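PDB 1T3Q: quinoline 2-oxidoreductase large subunit from Pseudomonas putida, which carries the molybdopterin cytosine dinucleotide cofactor of a molybdenum hydroxylase of the xanthine dehydrogenase family, which probably oxidises quinoline at carbon 2. Local coordinates for residues V144-A150 with V360-K364; V108-V112 with N363-I367; H294-Q298 with V335-V339. One frame throughout, in Å; residues are numbered along the deposited sequence.

Contact 1 (V144-A150 with V360-K364)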
loop_
_atom_site.group_PDB
_atom_site.type_symbol
_atom_site.label_atom_id
_atom_site.label_comp_id
_atom_site.label_asym_id
_atom_site.label_seq_id
_atom_site.Cartn_x
_atom_site.Cartn_y
_atom_site.Cartn_z
ATOM N N VAL B 144 8.700 36.605 26.755
ATOM C CA VAL B 144 8.881 36.022 28.077
ATOM C C VAL B 144 9.968 34.979 27.855
ATOM O O VAL B 144 9.744 33.959 27.205
ATOM C CB VAL B 144 7.593 35.353 28.578
ATOM C CG1 VAL B 144 7.841 34.694 29.930
ATOM C CG2 VAL B 144 6.480 36.394 28.688
ATOM N N THR B 145 11.148 35.249 28.398
ATOM C CA THR B 145 12.303 34.385 28.199
ATOM C C THR B 145 12.588 33.332 29.259
ATOM O O THR B 145 13.552 32.578 29.135
ATOM C CB THR B 145 13.559 35.244 28.031
ATOM O OG1 THR B 145 13.725 36.062 29.196
ATOM C CG2 THR B 145 13.421 36.149 26.809
ATOM N N GLY B 146 11.760 33.272 30.295
ATOM C CA GLY B 146 11.991 32.291 31.337
ATOM C C GLY B 146 10.968 32.346 32.452
ATOM O O GLY B 146 10.105 33.226 32.485
ATOM N N ILE B 147 11.079 31.400 33.376
ATOM C CA ILE B 147 10.171 31.302 34.508
ATOM C C ILE B 147 10.121 32.575 35.348
ATOM O O ILE B 147 9.046 33.022 35.736
ATOM C CB ILE B 147 10.565 30.110 35.404
ATOM C CG1 ILE B 147 10.244 28.800 34.678
ATOM C CG2 ILE B 147 9.846 30.185 36.738
ATOM C CD1 ILE B 147 10.741 27.561 35.397
ATOM N N GLU B 148 11.285 33.146 35.636
ATOM C CA GLU B 148 11.353 34.363 36.441
ATOM C C GLU B 148 10.554 35.487 35.792
ATOM O O GLU B 148 9.700 36.105 36.430
ATOM C CB GLU B 148 12.808 34.798 36.616
ATOM N N ALA B 149 10.836 35.742 34.519
ATOM C CA ALA B 149 10.153 36.787 33.771
ATOM C C ALA B 149 8.665 36.497 33.634
ATOM O O ALA B 149 7.841 37.405 33.720
ATOM C CB ALA B 149 10.782 36.935 32.385
ATOM N N ALA B 150 8.315 35.233 33.416
ATOM C CA ALA B 150 6.912 34.868 33.263
ATOM C C ALA B 150 6.121 35.131 34.546
ATOM O O ALA B 150 4.963 35.527 34.502
ATOM C CB ALA B 150 6.793 33.399 32.866
ATOM N N VAL B 360 4.143 27.786 33.657
ATOM C CA VAL B 360 4.064 29.117 33.066
ATOM C C VAL B 360 4.395 29.126 31.588
ATOM O O VAL B 360 5.262 28.381 31.117
ATOM C CB VAL B 360 5.005 30.117 33.772
ATOM C CG1 VAL B 360 4.600 30.263 35.226
ATOM C CG2 VAL B 360 6.460 29.651 33.657
ATOM N N ALA B 361 3.691 29.982 30.858
ATOM C CA ALA B 361 3.911 30.120 29.431
ATOM C C ALA B 361 5.117 31.017 29.194
ATOM O O ALA B 361 5.310 32.018 29.889
ATOM C CB ALA B 361 2.673 30.711 28.768
ATOM N N THR B 362 5.937 30.640 28.219
ATOM C CA THR B 362 7.120 31.404 27.856
ATOM C C THR B 362 7.150 31.402 26.335
ATOM O O THR B 362 6.488 30.581 25.701
ATOM C CB THR B 362 8.413 30.743 28.380
ATOM O OG1 THR B 362 8.517 29.419 27.849
ATOM C CG2 THR B 362 8.406 30.670 29.901
ATOM N N ASN B 363 7.901 32.319 25.740
ATOM C CA ASN B 363 7.968 32.362 24.290
ATOM C C ASN B 363 9.042 31.411 23.763
ATOM O O ASN B 363 10.085 31.827 23.265
ATOM C CB ASN B 363 8.200 33.798 23.817
ATOM C CG ASN B 363 6.975 34.674 24.035
ATOM O OD1 ASN B 363 6.986 35.590 24.856
ATOM N ND2 ASN B 363 5.903 34.378 23.310
ATOM N N LYS B 364 8.754 30.120 23.901
ATOM C CA LYS B 364 9.640 29.046 23.463
ATOM C C LYS B 364 8.729 27.974 22.900
ATOM O O LYS B 364 7.508 28.065 23.037
ATOM C CB LYS B 364 10.410 28.486 24.656
ATOM C CG LYS B 364 11.238 29.519 25.394
ATOM C CD LYS B 364 11.854 28.942 26.658
ATOM C CE LYS B 364 12.613 30.021 27.420
ATOM N NZ LYS B 364 13.273 29.505 28.639
#
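Val144 and Asn363 hold each other through a pair of hydrogen bonds, one to the Asn363 backbone and one to its side chain. Val144 N gives its hydrogen to Asn363 OD1 at 2.8 Å, almost straight (172°) and on a lone pair in the carbonyl plane of the amide. In return Asn363 N reaches Val144 O at 2.9 Å. With both ends of the valine backbone gripped and OD1 taken, the asparagine amide has little freedom to turn; its ND2 goes to Ala157 O and Arg110 O.

The Val144 side chain crosses that of Asn363 at about a right angle and lies over the backbone of 361-362. CG1 stands anti to the valine N (chi1 177°), which sends Val144 CG1 to Ala361 O at 3.7 Å. Ala150 CB meets Ala361 O at 3.6 Å; this oxygen, met by these two carbons, is buried with no polar partner. Val360 adds the apolar floor: Val360 CG2 packs 3.8 Å from Ala150 CB on one turn of helix 147-152 and 4.0 Å from Ile147 CG1, whose side chain it crosses. Thr362 CG2 sits by the Gly146 carbonyl, while Thr362 OG1 is engaged by Asp322.

Lys364, extended beyond CG, closes the far end. Lys364 NZ makes a salt bridge to Asp322 and a weak hydrogen bond to Thr145 O, 3.1 Å away.

Gly146 is the N-cap of helix 147-152, and Asn363 is the centre of an inverse gamma turn just past strand 352-360. The contact thus fastens the start of a short helix to the chain leaving strand 352-360 of a mixed sheet, at an inverse gamma turn centred on Asn363.

Contact 2 (V108-V112 with N363-I367). With SO4 (sulfate ion), chain M.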
loop_
_atom_site.group_PDB
_atom_site.type_symbol
_atom_site.label_atom_id
_atom_site.label_comp_id
_atom_site.label_asym_id
_atom_site.label_seq_id
_atom_site.Cartn_x
_atom_site.Cartn_y
_atom_site.Cartn_z
ATOM N N VAL B 108 0.732 37.051 14.495
ATOM C CA VAL B 108 1.717 37.116 15.569
ATOM C C VAL B 108 2.404 35.763 15.739
ATOM O O VAL B 108 1.782 34.721 15.541
ATOM C CB VAL B 108 1.045 37.508 16.910
ATOM C CG1 VAL B 108 -0.014 36.488 17.279
ATOM C CG2 VAL B 108 2.082 37.620 18.012
ATOM N N THR B 109 3.690 35.784 16.075
ATOM C CA THR B 109 4.432 34.546 16.303
ATOM C C THR B 109 4.777 34.530 17.785
ATOM O O THR B 109 5.037 35.580 18.372
ATOM C CB THR B 109 5.725 34.466 15.447
ATOM O OG1 THR B 109 6.620 35.532 15.793
ATOM C CG2 THR B 109 5.376 34.569 13.971
ATOM N N ARG B 110 4.783 33.348 18.394
ATOM C CA ARG B 110 5.048 33.266 19.822
ATOM C C ARG B 110 6.282 32.487 20.266
ATOM O O ARG B 110 6.433 32.180 21.444
ATOM C CB ARG B 110 3.803 32.744 20.524
ATOM C CG ARG B 110 2.554 33.569 20.191
ATOM C CD ARG B 110 1.401 33.210 21.100
ATOM N NE ARG B 110 0.218 34.033 20.871
ATOM C CZ ARG B 110 -0.740 33.758 19.991
ATOM N NH1 ARG B 110 -1.780 34.573 19.869
ATOM N NH2 ARG B 110 -0.669 32.667 19.239
ATOM N N PHE B 111 7.158 32.170 19.322
ATOM C CA PHE B 111 8.412 31.498 19.640
ATOM C C PHE B 111 9.253 31.303 18.389
ATOM O O PHE B 111 8.724 31.127 17.293
ATOM C CB PHE B 111 8.171 30.167 20.386
ATOM C CG PHE B 111 7.628 29.051 19.532
ATOM C CD1 PHE B 111 8.492 28.216 18.821
ATOM C CD2 PHE B 111 6.264 28.801 19.474
ATOM C CE1 PHE B 111 8.002 27.153 18.069
ATOM C CE2 PHE B 111 5.759 27.735 18.718
ATOM C CZ PHE B 111 6.629 26.909 18.017
ATOM N N VAL B 112 10.568 31.393 18.551
ATOM C CA VAL B 112 11.477 31.207 17.434
ATOM C C VAL B 112 11.281 29.786 16.945
ATOM O O VAL B 112 11.403 28.836 17.721
ATOM C CB VAL B 112 12.943 31.398 17.867
ATOM C CG1 VAL B 112 13.877 31.066 16.710
ATOM C CG2 VAL B 112 13.161 32.832 18.323
ATOM N N ASN B 363 7.901 32.319 25.740
ATOM C CA ASN B 363 7.968 32.362 24.290
ATOM C C ASN B 363 9.042 31.411 23.763
ATOM O O ASN B 363 10.085 31.827 23.265
ATOM C CB ASN B 363 8.200 33.798 23.817
ATOM C CG ASN B 363 6.975 34.674 24.035
ATOM O OD1 ASN B 363 6.986 35.590 24.856
ATOM N ND2 ASN B 363 5.903 34.378 23.310
ATOM N N LYS B 364 8.754 30.120 23.901
ATOM C CA LYS B 364 9.640 29.046 23.463
ATOM C C LYS B 364 8.729 27.974 22.900
ATOM O O LYS B 364 7.508 28.065 23.037
ATOM C CB LYS B 364 10.410 28.486 24.656
ATOM C CG LYS B 364 11.238 29.519 25.394
ATOM C CD LYS B 364 11.854 28.942 26.658
ATOM C CE LYS B 364 12.613 30.021 27.420
ATOM N NZ LYS B 364 13.273 29.505 28.639
ATOM N N CYS B 365 9.286 26.954 22.261
ATOM C CA CYS B 365 8.402 25.933 21.738
ATOM C C CYS B 365 7.768 25.251 22.949
ATOM O O CYS B 365 8.345 25.223 24.042
ATOM C CB CYS B 365 9.165 24.925 20.878
ATOM S SG CYS B 365 10.092 23.748 21.821
ATOM N N PRO B 366 6.553 24.726 22.783
ATOM C CA PRO B 366 5.896 24.065 23.909
ATOM C C PRO B 366 6.683 22.929 24.541
ATOM O O PRO B 366 7.382 22.173 23.861
ATOM C CB PRO B 366 4.556 23.601 23.322
ATOM C CG PRO B 366 4.736 23.686 21.836
ATOM C CD PRO B 366 5.647 24.843 21.631
ATOM N N ILE B 367 6.582 22.841 25.859
ATOM C CA ILE B 367 7.238 21.776 26.595
ATOM C C ILE B 367 6.393 20.552 26.268
ATOM O O ILE B 367 5.200 20.672 26.000
ATOM C CB ILE B 367 7.223 22.063 28.118
ATOM C CG1 ILE B 367 8.372 21.318 28.796
ATOM C CG2 ILE B 367 5.886 21.664 28.725
ATOM C CD1 ILE B 367 9.746 21.864 28.435
HETATM S S SO4 M . -4.011 33.321 17.181
HETATM O O1 SO4 M . -4.098 34.456 18.120
HETATM O O2 SO4 M . -3.566 33.804 15.860
HETATM O O3 SO4 M . -3.049 32.325 17.697
HETATM O O4 SO4 M . -5.339 32.695 17.042
HETATM O O HOH W 1 11.671 31.419 21.085
#
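Phe111 and Lys364 bring the two segments closest, with their CA atoms 4.7 Å apart, just beyond the short strand 108-109. Where they meet, neither segment is a regular strand or helix, and no direct backbone hydrogen bond joins them. A water does so instead, accepting from Val112 N and donating to Asn363 O. Asn363 CA also makes a CA-H...O contact with Arg110 O.

That same oxygen receives the amide of Asn363: Asn363 ND2 lies 2.9 Å from Arg110 O. The bond is nearly straight at hydrogen (167°) and lies in the amide plane, yet ND2 sits well above the plane of the arginine carbonyl.

Phe111 supplies most of the apolar surface. Phe111 CB presses on Lys364 C at 3.4 Å; with CG between the backbone N and the carbonyl carbon (chi1 73°), the ring lies along Cys365 and Pro366. Cys365 CA stands over one face of the Phe111 ring, 3.8 Å from the ring centroid and 15° off the normal, a CH-pi contact. Phe111 CE1 also meets Cys365 CB at 3.8 Å, and Pro366 CD lies over a ring face by CE2.

The Arg110 side chain leads away, extended, to a sulfate probably left by the crystallisation liquor. Arg110 NH1 bonds O1 of the sulfate at 2.9 Å and NH2 bonds its O3, while Asp159 and Tyr326 also hold the guanidinium.

The joint belongs to the domain interface of the xanthine dehydrogenase family, where the hammerhead domain, here the end of its three-stranded sheet, packs against the molybdopterin cofactor-binding domain.

Contact 3 (H294-Q298 with V335-V339)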
loop_
_atom_site.group_PDB
_atom_site.type_symbol
_atom_site.label_atom_id
_atom_site.label_comp_id
_atom_site.label_asym_id
_atom_site.label_seq_id
_atom_site.Cartn_x
_atom_site.Cartn_y
_atom_site.Cartn_z
ATOM N N HIS B 294 10.261 20.321 23.689
ATOM C CA HIS B 294 11.450 20.150 24.512
ATOM C C HIS B 294 10.852 19.605 25.790
ATOM O O HIS B 294 9.629 19.588 25.942
ATOM C CB HIS B 294 12.161 21.476 24.820
ATOM C CG HIS B 294 12.673 22.193 23.610
ATOM N ND1 HIS B 294 13.263 21.541 22.547
ATOM C CD2 HIS B 294 12.694 23.511 23.302
ATOM C CE1 HIS B 294 13.621 22.428 21.633
ATOM N NE2 HIS B 294 13.288 23.630 22.067
ATOM N N ALA B 295 11.690 19.173 26.716
ATOM C CA ALA B 295 11.169 18.624 27.954
ATOM C C ALA B 295 12.123 18.783 29.113
ATOM O O ALA B 295 13.253 19.242 28.943
ATOM C CB ALA B 295 10.848 17.147 27.758
ATOM N N LYS B 296 11.630 18.408 30.294
ATOM C CA LYS B 296 12.384 18.404 31.541
ATOM C C LYS B 296 12.717 19.728 32.204
ATOM O O LYS B 296 13.354 19.738 33.259
ATOM C CB LYS B 296 13.688 17.622 31.345
ATOM C CG LYS B 296 13.504 16.257 30.698
ATOM C CD LYS B 296 12.758 15.287 31.617
ATOM C CE LYS B 296 12.518 13.949 30.918
ATOM N NZ LYS B 296 11.912 12.926 31.822
ATOM N N GLN B 297 12.292 20.847 31.632
ATOM C CA GLN B 297 12.656 22.110 32.254
ATOM C C GLN B 297 11.776 22.574 33.402
ATOM O O GLN B 297 10.808 23.303 33.209
ATOM C CB GLN B 297 12.768 23.238 31.220
ATOM C CG GLN B 297 13.314 24.526 31.844
ATOM C CD GLN B 297 13.683 25.598 30.836
ATOM O OE1 GLN B 297 13.030 25.760 29.806
ATOM N NE2 GLN B 297 14.727 26.359 31.149
ATOM N N GLN B 298 12.110 22.127 34.602
ATOM C CA GLN B 298 11.385 22.570 35.776
ATOM C C GLN B 298 12.369 22.917 36.879
ATOM O O GLN B 298 13.514 22.458 36.887
ATOM C CB GLN B 298 10.338 21.539 36.252
ATOM C CG GLN B 298 10.762 20.093 36.366
ATOM C CD GLN B 298 9.695 19.222 37.053
ATOM O OE1 GLN B 298 9.416 19.390 38.242
ATOM N NE2 GLN B 298 9.101 18.295 36.304
ATOM N N VAL B 335 2.492 18.025 31.944
ATOM C CA VAL B 335 3.354 16.865 31.737
ATOM C C VAL B 335 4.609 16.872 32.617
ATOM O O VAL B 335 5.198 15.823 32.881
ATOM C CB VAL B 335 3.748 16.743 30.233
ATOM C CG1 VAL B 335 4.760 17.803 29.863
ATOM C CG2 VAL B 335 4.268 15.345 29.935
ATOM N N GLU B 336 5.018 18.047 33.083
ATOM C CA GLU B 336 6.196 18.135 33.940
ATOM C C GLU B 336 5.873 18.249 35.437
ATOM O O GLU B 336 5.620 17.241 36.092
ATOM C CB GLU B 336 7.091 19.293 33.494
ATOM C CG GLU B 336 7.894 18.978 32.221
ATOM C CD GLU B 336 9.033 17.992 32.477
ATOM O OE1 GLU B 336 9.476 17.319 31.519
ATOM O OE2 GLU B 336 9.497 17.900 33.632
ATOM N N SER B 337 5.878 19.468 35.972
ATOM C CA SER B 337 5.616 19.690 37.397
ATOM C C SER B 337 4.344 19.072 37.980
ATOM O O SER B 337 4.377 18.468 39.054
ATOM C CB SER B 337 5.612 21.194 37.703
ATOM O OG SER B 337 6.918 21.735 37.611
ATOM N N HIS B 338 3.227 19.228 37.281
ATOM C CA HIS B 338 1.956 18.714 37.769
ATOM C C HIS B 338 1.985 17.215 38.068
ATOM O O HIS B 338 1.749 16.804 39.203
ATOM C CB HIS B 338 0.847 19.045 36.769
ATOM C CG HIS B 338 -0.535 18.844 37.309
ATOM N ND1 HIS B 338 -1.183 17.629 37.268
ATOM C CD2 HIS B 338 -1.390 19.707 37.907
ATOM C CE1 HIS B 338 -2.380 17.752 37.816
ATOM N NE2 HIS B 338 -2.529 19.004 38.212
ATOM N N VAL B 339 2.270 16.392 37.064
ATOM C CA VAL B 339 2.309 14.953 37.304
ATOM C C VAL B 339 3.498 14.572 38.178
ATOM O O VAL B 339 3.452 13.570 38.897
ATOM C CB VAL B 339 2.365 14.152 35.987
ATOM C CG1 VAL B 339 1.102 14.410 35.184
ATOM C CG2 VAL B 339 3.606 14.525 35.187
#
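Glu336, the N-cap residue of helix 337-342, reaches across to Lys296 and Gln298 in the second shell of the molybdenum site, inside the molybdopterin cofactor-binding domain. Its side chain turns away from its own helix: bent at chi2 (-73°), it places the carboxylate against the loop that leads into strand 298-306, with one oxygen for each partner.

OE1 takes the backbone of the loop. Lys296 N lies 2.7 Å from Glu336 OE1, but approaches from above the carboxylate plane, and the bond is bent to 139° at hydrogen. OE2 takes the side chain of Gln298. Glu336 OE2 accepts from Gln298 NE2 at 2.7 Å with its anti lone pair, the one away from the other oxygen, in a nearly straight bond (169°) within the amide plane. Amide and carboxylate stand almost perpendicular to each other. The two bonds fix the carboxylate at both ends and tie the loop just where Gln297 makes an inverse gamma turn.

The side chain of Lys296 crosses that of Glu336 at about a right angle. Lys296 CD passes 3.9 Å from Glu336 OE1, and NZ, 5.0 Å from the same oxygen, continues past it to the carbonyls of Arg371 and Val373 and to Thr376 OG1. The nearby positive charge may favour the ionised carboxylate. Arg371 lies in the pocket of the dioxosulfidomolybdenum ion, about 7 Å from the Lys296 side chain, so the lysine probably helps to hold the backbone of this pocket residue.

Ser337 opens the helix beside Gln298, and its OG shares hydrogen bonds with Ser319 OG and Thr321 OG1. Ser337 N lies 3.4 Å from Gln298 NE2, two donors that are neighbours without a bond.

All three contacts are mainly buried; contact 1 alone has several partly exposed residues, where helix 147-152 begins. Contacts 1 and 2 end on the same loop after strand 352-360 and share Asn363 and Lys364, so one asparagine is held from two directions. Contact 3 is nested within the loop they close and lies nearer the centre of the chain, by the molybdenum. Its chemistry is a carboxylate gripped by polar groups, whereas contact 1 mixes backbone bonds with aliphatic packing and contact 2 adds an aromatic face and a water. Asp322 links them, taking Lys364 NZ and pairing with the backbone of Gln297.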